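HD domain protein (Enterococcus faecalis, PDB 4LRL) probably hydrolyses deoxyribonucleoside triphosphates, dGTP among them, as a metal-binding HD-domain phosphohydrolase under allosteric control by bound nucleotides. Local coordinates at residues C[357-371]-C[466-478]. Sequence-based numbering, arbitrary orientation.
Sequences TFTNEKESAATIAYL and EFSSYIHNGALVL
L476, in the C-terminal hairpin, packs with CB against residues 357-358 and with its two methyls against helix 361-377. Its CB lies 4.1 Å from F358 CB and also touches the carbonyl O of T357. CG stands anti to the backbone N (chi1 -158°), and from there the two methyls part. CD1 meets L371 CD1 at 3.6 Å, with I368 CG1 further off. CD2 packs on T367 CG2 and the hydroxyl of S364. The side chains of L476 and L371 lie alongside each other, running opposite ways.

The other methyl of L371, CD2, lies 3.7 Å from Y470 CG. Its CB meets F467 CE1. T367 CG2 touches the same Y470 ring at CD2, so one turn of the helix, T367 to L371, borders this tyrosine. Y370 brings the edge of its ring to Y470 CE1; the two ring planes stand at 63°. The hydroxyl of Y370 donates to E466 OE2 at 2.7 Å, on the anti side of the carboxylate and 21° out of its plane. The L478 side chain crosses that of E363 at about a right angle, its CD1 against E363 CG and CD, while L478 CD2 touches S364 OG.

Backbone bonds hold the other end. T357 N donates to G474 O at 2.9 Å, and L476 N donates to T357 O at 2.9 Å, nearly straight. Together they make a single beta bridge between T357 and A475.

G474 lies in the type I' turn of the 471-476 hairpin, in the neighbourhood of bound dGTP and dTTP but not touching them. At that turn, H472 NE2 is hydrogen-bonded to D416 OD2 of a second subunit. Strand 441-444 packs against the helix and hairpin through F442 and F444, and helix 461-468 leads into the hairpin.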
ATOM      1  N   THR C 357      18.659 -13.052  26.532  1.00 43.10           N
ATOM      2  CA  THR C 357      17.487 -13.293  27.374  1.00 44.25           C
ATOM      3  C   THR C 357      17.817 -14.239  28.520  1.00 45.11           C
ATOM      4  O   THR C 357      18.799 -14.986  28.458  1.00 45.28           O
ATOM      5  CB  THR C 357      16.346 -13.921  26.577  1.00 45.50           C
ATOM      6  OG1 THR C 357      16.824 -15.112  25.944  1.00 46.48           O
ATOM      7  CG2 THR C 357      15.840 -12.958  25.533  1.00 44.84           C
ATOM      8  N   PHE C 358      17.005 -14.181  29.568  1.00 45.98           N
ATOM      9  CA  PHE C 358      17.001 -15.191  30.621  1.00 47.68           C
ATOM     10  C   PHE C 358      15.584 -15.233  31.176  1.00 49.77           C
ATOM     11  O   PHE C 358      14.850 -14.257  31.047  1.00 49.66           O
ATOM     12  CB  PHE C 358      18.060 -14.908  31.704  1.00 46.45           C
ATOM     13  CG  PHE C 358      17.820 -13.655  32.485  1.00 45.11           C
ATOM     14  CD1 PHE C 358      17.111 -13.690  33.680  1.00 45.63           C
ATOM     15  CD2 PHE C 358      18.310 -12.436  32.034  1.00 42.78           C
ATOM     16  CE1 PHE C 358      16.888 -12.525  34.407  1.00 44.78           C
ATOM     17  CE2 PHE C 358      18.090 -11.265  32.754  1.00 41.87           C
ATOM     18  CZ  PHE C 358      17.383 -11.311  33.945  1.00 43.12           C
ATOM     19  N   THR C 359      15.178 -16.356  31.756  1.00 52.38           N
ATOM     20  CA  THR C 359      13.762 -16.511  32.115  1.00 55.43           C
ATOM     21  C   THR C 359      13.444 -16.198  33.575  1.00 56.82           C
ATOM     22  O   THR C 359      12.371 -15.666  33.884  1.00 58.18           O
ATOM     23  CB  THR C 359      13.175 -17.897  31.704  1.00 57.45           C
ATOM     24  OG1 THR C 359      14.187 -18.905  31.806  1.00 57.93           O
ATOM     25  CG2 THR C 359      12.651 -17.856  30.267  1.00 57.57           C
ATOM     26  N   ASN C 360      14.384 -16.505  34.462  1.00 56.91           N
ATOM     27  CA  ASN C 360      14.177 -16.308  35.884  1.00 58.28           C
ATOM     28  C   ASN C 360      15.368 -15.590  36.507  1.00 56.73           C
ATOM     29  O   ASN C 360      16.504 -16.070  36.444  1.00 55.94           O
ATOM     30  CB  ASN C 360      13.915 -17.656  36.564  1.00 60.63           C
ATOM     31  CG  ASN C 360      13.831 -17.555  38.078  1.00 62.88           C
ATOM     32  OD1 ASN C 360      13.745 -16.465  38.648  1.00 63.37           O
ATOM     33  ND2 ASN C 360      13.848 -18.708  38.740  1.00 65.96           N
ATOM     34  N   GLU C 361      15.080 -14.438  37.107  1.00 56.34           N
ATOM     35  CA  GLU C 361      16.076 -13.595  37.751  1.00 55.43           C
ATOM     36  C   GLU C 361      16.772 -14.308  38.928  1.00 56.09           C
ATOM     37  O   GLU C 361      17.999 -14.342  39.001  1.00 54.75           O
ATOM     38  CB  GLU C 361      15.418 -12.274  38.183  1.00 55.77           C
ATOM     39  CG  GLU C 361      16.189 -11.437  39.210  1.00 57.22           C
ATOM     40  CD  GLU C 361      17.017 -10.336  38.577  1.00 57.05           C
ATOM     41  OE1 GLU C 361      18.250 -10.519  38.467  1.00 57.15           O
ATOM     42  OE2 GLU C 361      16.436  -9.292  38.191  1.00 56.87           O
ATOM     43  N   LYS C 362      15.980 -14.890  39.826  1.00 58.03           N
ATOM     44  CA  LYS C 362      16.492 -15.526  41.034  1.00 59.18           C
ATOM     45  C   LYS C 362      17.508 -16.626  40.728  1.00 58.36           C
ATOM     46  O   LYS C 362      18.526 -16.752  41.419  1.00 58.44           O
ATOM     47  CB  LYS C 362      15.335 -16.102  41.860  1.00 62.13           C
ATOM     48  CG  LYS C 362      15.319 -15.654  43.317  1.00 64.56           C
ATOM     49  CD  LYS C 362      14.772 -14.227  43.432  1.00 65.83           C
ATOM     50  CE  LYS C 362      15.215 -13.556  44.727  1.00 67.28           C
ATOM     51  NZ  LYS C 362      14.988 -12.088  44.673  1.00 67.08           N
ATOM     52  N   GLU C 363      17.234 -17.422  39.698  1.00 57.41           N
ATOM     53  CA  GLU C 363      18.120 -18.529  39.374  1.00 56.68           C
ATOM     54  C   GLU C 363      19.307 -18.080  38.523  1.00 53.24           C
ATOM     55  O   GLU C 363      20.356 -18.715  38.543  1.00 53.02           O
ATOM     56  CB  GLU C 363      17.357 -19.711  38.745  1.00 58.50           C
ATOM     57  CG  GLU C 363      16.942 -19.539  37.284  1.00 59.31           C
ATOM     58  CD  GLU C 363      16.287 -20.787  36.685  1.00 62.92           C
ATOM     59  OE1 GLU C 363      15.854 -20.714  35.516  1.00 62.82           O
ATOM     60  OE2 GLU C 363      16.204 -21.836  37.371  1.00 66.22           O
ATOM     61  N   SER C 364      19.134 -16.977  37.802  1.00 50.50           N
ATOM     62  CA  SER C 364      20.176 -16.422  36.937  1.00 47.11           C
ATOM     63  C   SER C 364      21.102 -15.458  37.676  1.00 45.04           C
ATOM     64  O   SER C 364      22.183 -15.142  37.186  1.00 43.91           O
ATOM     65  CB  SER C 364      19.540 -15.690  35.750  1.00 46.19           C
ATOM     66  OG  SER C 364      18.949 -16.594  34.832  1.00 47.83           O
ATOM     67  N   ALA C 365      20.662 -14.998  38.844  1.00 44.29           N
ATOM     68  CA  ALA C 365      21.295 -13.897  39.565  1.00 42.66           C
ATOM     69  C   ALA C 365      22.795 -14.082  39.816  1.00 41.82           C
ATOM     70  O   ALA C 365      23.588 -13.192  39.501  1.00 39.92           O
ATOM     71  CB  ALA C 365      20.552 -13.635  40.878  1.00 43.86           C
ATOM     72  N   ALA C 366      23.174 -15.226  40.392  1.00 42.50           N
ATOM     73  CA  ALA C 366      24.582 -15.504  40.684  1.00 42.42           C
ATOM     74  C   ALA C 366      25.443 -15.559  39.406  1.00 41.23           C
ATOM     75  O   ALA C 366      26.620 -15.164  39.426  1.00 40.61           O
ATOM     76  CB  ALA C 366      24.726 -16.776  41.485  1.00 43.71           C
ATOM     77  N   THR C 367      24.849 -16.033  38.311  1.00 40.45           N
ATOM     78  CA  THR C 367      25.561 -16.135  37.046  1.00 39.88           C
ATOM     79  C   THR C 367      25.792 -14.756  36.447  1.00 38.71           C
ATOM     80  O   THR C 367      26.889 -14.467  35.954  1.00 38.93           O
ATOM     81  CB  THR C 367      24.828 -17.056  36.045  1.00 40.04           C
ATOM     82  OG1 THR C 367      24.930 -18.408  36.490  1.00 41.39           O
ATOM     83  CG2 THR C 367      25.436 -16.969  34.646  1.00 39.72           C
ATOM     84  N   ILE C 368      24.766 -13.911  36.489  1.00 38.13           N
ATOM     85  CA  ILE C 368      24.880 -12.544  35.989  1.00 36.85           C
ATOM     86  C   ILE C 368      25.984 -11.804  36.752  1.00 36.57           C
ATOM     87  O   ILE C 368      26.786 -11.100  36.153  1.00 35.99           O
ATOM     88  CB  ILE C 368      23.511 -11.797  36.050  1.00 37.02           C
ATOM     89  CG1 ILE C 368      22.615 -12.249  34.895  1.00 36.92           C
ATOM     90  CG2 ILE C 368      23.682 -10.270  35.996  1.00 35.82           C
ATOM     91  CD1 ILE C 368      21.141 -11.956  35.095  1.00 38.05           C
ATOM     92  N   ALA C 369      26.037 -11.994  38.067  1.00 37.35           N
ATOM     93  CA  ALA C 369      27.080 -11.370  38.879  1.00 37.53           C
ATOM     94  C   ALA C 369      28.484 -11.786  38.413  1.00 37.18           C
ATOM     95  O   ALA C 369      29.385 -10.949  38.327  1.00 36.50           O
ATOM     96  CB  ALA C 369      26.869 -11.674  40.349  1.00 38.54           C
ATOM     97  N   TYR C 370      28.636 -13.072  38.085  1.00 37.36           N
ATOM     98  CA  TYR C 370      29.882 -13.623  37.574  1.00 37.43           C
ATOM     99  C   TYR C 370      30.254 -12.999  36.218  1.00 36.31           C
ATOM    100  O   TYR C 370      31.378 -12.544  36.038  1.00 36.09           O
ATOM    101  CB  TYR C 370      29.810 -15.160  37.512  1.00 38.44           C
ATOM    102  CG  TYR C 370      31.037 -15.817  36.916  1.00 38.73           C
ATOM    103  CD1 TYR C 370      30.981 -16.431  35.672  1.00 39.41           C
ATOM    104  CD2 TYR C 370      32.262 -15.794  37.583  1.00 40.49           C
ATOM    105  CE1 TYR C 370      32.110 -17.022  35.107  1.00 40.01           C
ATOM    106  CE2 TYR C 370      33.394 -16.380  37.030  1.00 40.76           C
ATOM    107  CZ  TYR C 370      33.307 -16.994  35.794  1.00 40.50           C
ATOM    108  OH  TYR C 370      34.420 -17.572  35.242  1.00 41.58           O
ATOM    109  N   LEU C 371      29.300 -12.950  35.289  1.00 35.71           N
ATOM    110  CA  LEU C 371      29.498 -12.269  33.997  1.00 35.06           C
ATOM    111  C   LEU C 371      29.854 -10.800  34.165  1.00 34.89           C
ATOM    112  O   LEU C 371      30.668 -10.264  33.400  1.00 34.87           O
ATOM    113  CB  LEU C 371      28.264 -12.394  33.097  1.00 34.31           C
ATOM    114  CG  LEU C 371      27.780 -13.810  32.791  1.00 34.77           C
ATOM    115  CD1 LEU C 371      26.647 -13.757  31.799  1.00 34.37           C
ATOM    116  CD2 LEU C 371      28.908 -14.689  32.265  1.00 34.70           C
ATOM    117  N   GLU C 466      35.565 -17.410  28.057  1.00 53.47           N
ATOM    118  CA  GLU C 466      34.798 -17.802  29.234  1.00 50.91           C
ATOM    119  C   GLU C 466      33.421 -17.143  29.199  1.00 47.46           C
ATOM    120  O   GLU C 466      32.400 -17.823  29.292  1.00 46.41           O
ATOM    121  CB  GLU C 466      35.557 -17.454  30.521  1.00 50.74           C
ATOM    122  CG  GLU C 466      34.776 -17.695  31.820  1.00 49.73           C
ATOM    123  CD  GLU C 466      34.570 -19.165  32.163  1.00 51.19           C
ATOM    124  OE1 GLU C 466      34.869 -20.046  31.327  1.00 53.15           O
ATOM    125  OE2 GLU C 466      34.097 -19.441  33.281  1.00 50.18           O
ATOM    126  N   PHE C 467      33.404 -15.826  29.021  1.00 46.36           N
ATOM    127  CA  PHE C 467      32.161 -15.084  28.865  1.00 43.68           C
ATOM    128  C   PHE C 467      31.257 -15.648  27.758  1.00 44.14           C
ATOM    129  O   PHE C 467      30.058 -15.868  27.989  1.00 42.78           O
ATOM    130  CB  PHE C 467      32.437 -13.598  28.612  1.00 43.36           C
ATOM    131  CG  PHE C 467      31.188 -12.781  28.472  1.00 40.84           C
ATOM    132  CD1 PHE C 467      30.658 -12.109  29.569  1.00 37.90           C
ATOM    133  CD2 PHE C 467      30.519 -12.712  27.247  1.00 40.47           C
ATOM    134  CE1 PHE C 467      29.485 -11.365  29.444  1.00 37.02           C
ATOM    135  CE2 PHE C 467      29.352 -11.967  27.110  1.00 38.86           C
ATOM    136  CZ  PHE C 467      28.832 -11.291  28.207  1.00 36.97           C
ATOM    137  N   SER C 468      31.836 -15.885  26.578  1.00 46.71           N
ATOM    138  CA  SER C 468      31.098 -16.370  25.403  1.00 48.20           C
ATOM    139  C   SER C 468      30.370 -17.682  25.647  1.00 48.27           C
ATOM    140  O   SER C 468      29.285 -17.895  25.111  1.00 48.28           O
ATOM    141  CB  SER C 468      32.035 -16.543  24.200  1.00 52.30           C
ATOM    142  OG  SER C 468      32.668 -15.322  23.859  1.00 53.47           O
ATOM    143  N   SER C 469      30.971 -18.557  26.455  1.00 48.75           N
ATOM    144  CA  SER C 469      30.400 -19.877  26.744  1.00 49.24           C
ATOM    145  C   SER C 469      29.077 -19.803  27.526  1.00 46.75           C
ATOM    146  O   SER C 469      28.363 -20.806  27.633  1.00 47.99           O
ATOM    147  CB  SER C 469      31.416 -20.754  27.479  1.00 50.58           C
ATOM    148  OG  SER C 469      31.763 -20.188  28.733  1.00 48.87           O
ATOM    149  N   TYR C 470      28.752 -18.616  28.042  1.00 43.76           N
ATOM    150  CA  TYR C 470      27.491 -18.378  28.751  1.00 42.20           C
ATOM    151  C   TYR C 470      26.370 -17.804  27.866  1.00 42.41           C
ATOM    152  O   TYR C 470      25.226 -17.677  28.322  1.00 41.68           O
ATOM    153  CB  TYR C 470      27.720 -17.459  29.954  1.00 39.98           C
ATOM    154  CG  TYR C 470      28.393 -18.157  31.116  1.00 40.59           C
ATOM    155  CD1 TYR C 470      29.783 -18.135  31.262  1.00 39.87           C
ATOM    156  CD2 TYR C 470      27.641 -18.862  32.055  1.00 40.86           C
ATOM    157  CE1 TYR C 470      30.403 -18.789  32.323  1.00 42.19           C
ATOM    158  CE2 TYR C 470      28.247 -19.516  33.120  1.00 41.88           C
ATOM    159  CZ  TYR C 470      29.627 -19.474  33.249  1.00 42.47           C
ATOM    160  OH  TYR C 470      30.224 -20.126  34.301  1.00 44.71           O
ATOM    161  N   ILE C 471      26.701 -17.462  26.617  1.00 43.53           N
ATOM    162  CA  ILE C 471      25.733 -16.880  25.684  1.00 44.16           C
ATOM    163  C   ILE C 471      25.493 -17.829  24.522  1.00 47.26           C
ATOM    164  O   ILE C 471      26.385 -18.060  23.704  1.00 49.12           O
ATOM    165  CB  ILE C 471      26.188 -15.504  25.121  1.00 43.65           C
ATOM    166  CG1 ILE C 471      26.605 -14.541  26.243  1.00 40.98           C
ATOM    167  CG2 ILE C 471      25.099 -14.902  24.216  1.00 44.09           C
ATOM    168  CD1 ILE C 471      25.535 -14.280  27.295  1.00 39.41           C
ATOM    169  N   HIS C 472      24.274 -18.356  24.449  1.00 48.30           N
ATOM    170  CA  HIS C 472      23.943 -19.409  23.508  1.00 52.06           C
ATOM    171  C   HIS C 472      22.506 -19.251  23.000  1.00 53.39           C
ATOM    172  O   HIS C 472      21.562 -19.172  23.794  1.00 52.65           O
ATOM    173  CB  HIS C 472      24.143 -20.770  24.186  1.00 53.40           C
ATOM    174  CG  HIS C 472      24.120 -21.933  23.246  1.00 58.34           C
ATOM    175  ND1 HIS C 472      25.135 -22.183  22.346  1.00 61.77           N
ATOM    176  CD2 HIS C 472      23.216 -22.928  23.080  1.00 62.02           C
ATOM    177  CE1 HIS C 472      24.849 -23.272  21.653  1.00 66.03           C
ATOM    178  NE2 HIS C 472      23.691 -23.745  22.080  1.00 66.56           N
ATOM    179  N   ASN C 473      22.352 -19.214  21.676  1.00 55.91           N
ATOM    180  CA  ASN C 473      21.043 -19.039  21.029  1.00 57.81           C
ATOM    181  C   ASN C 473      20.300 -17.785  21.518  1.00 55.18           C
ATOM    182  O   ASN C 473      19.102 -17.834  21.797  1.00 55.88           O
ATOM    183  CB  ASN C 473      20.174 -20.291  21.222  1.00 60.53           C
ATOM    184  CG  ASN C 473      20.736 -21.507  20.518  1.00 64.11           C
ATOM    185  OD1 ASN C 473      21.549 -21.387  19.603  1.00 65.65           O
ATOM    186  ND2 ASN C 473      20.297 -22.691  20.935  1.00 66.47           N
ATOM    187  N   GLY C 474      21.035 -16.678  21.644  1.00 52.42           N
ATOM    188  CA  GLY C 474      20.497 -15.429  22.173  1.00 49.94           C
ATOM    189  C   GLY C 474      20.128 -15.479  23.645  1.00 47.87           C
ATOM    190  O   GLY C 474      19.565 -14.524  24.177  1.00 46.51           O
ATOM    191  N   ALA C 475      20.457 -16.581  24.316  1.00 48.10           N
ATOM    192  CA  ALA C 475      20.084 -16.752  25.716  1.00 47.70           C
ATOM    193  C   ALA C 475      21.265 -17.012  26.647  1.00 46.24           C
ATOM    194  O   ALA C 475      22.309 -17.545  26.252  1.00 46.54           O
ATOM    195  CB  ALA C 475      19.039 -17.852  25.861  1.00 50.39           C
ATOM    196  N   LEU C 476      21.083 -16.615  27.898  1.00 45.68           N
ATOM    197  CA  LEU C 476      22.026 -16.922  28.955  1.00 44.98           C
ATOM    198  C   LEU C 476      21.873 -18.397  29.288  1.00 47.35           C
ATOM    199  O   LEU C 476      20.763 -18.848  29.583  1.00 49.31           O
ATOM    200  CB  LEU C 476      21.664 -16.105  30.180  1.00 44.14           C
ATOM    201  CG  LEU C 476      22.726 -15.852  31.230  1.00 44.13           C
ATOM    202  CD1 LEU C 476      23.150 -14.411  31.072  1.00 44.26           C
ATOM    203  CD2 LEU C 476      22.119 -16.081  32.595  1.00 45.74           C
ATOM    204  N   VAL C 477      22.964 -19.158  29.214  1.00 47.75           N
ATOM    205  CA  VAL C 477      22.908 -20.567  29.608  1.00 50.38           C
ATOM    206  C   VAL C 477      23.464 -20.789  31.000  1.00 49.74           C
ATOM    207  O   VAL C 477      24.610 -20.435  31.295  1.00 48.64           O
ATOM    208  CB  VAL C 477      23.592 -21.557  28.606  1.00 52.67           C
ATOM    209  CG1 VAL C 477      22.648 -21.912  27.460  1.00 55.12           C
ATOM    210  CG2 VAL C 477      24.944 -21.037  28.104  1.00 51.92           C
ATOM    211  N   LEU C 478      22.627 -21.366  31.852  1.00 51.20           N
ATOM    212  CA  LEU C 478      23.038 -21.777  33.175  1.00 51.42           C
ATOM    213  C   LEU C 478      23.673 -23.150  33.053  1.00 53.25           C
ATOM    214  O   LEU C 478      23.112 -24.055  32.433  1.00 55.95           O
ATOM    215  CB  LEU C 478      21.837 -21.809  34.127  1.00 53.47           C
ATOM    216  CG  LEU C 478      20.904 -20.591  34.082  1.00 53.27           C
ATOM    217  CD1 LEU C 478      19.675 -20.845  34.943  1.00 57.53           C
ATOM    218  CD2 LEU C 478      21.616 -19.297  34.501  1.00 49.98           C
TER
HETATM  219  O   HOH W   1      18.387 -18.146  29.638  1.00 55.27           O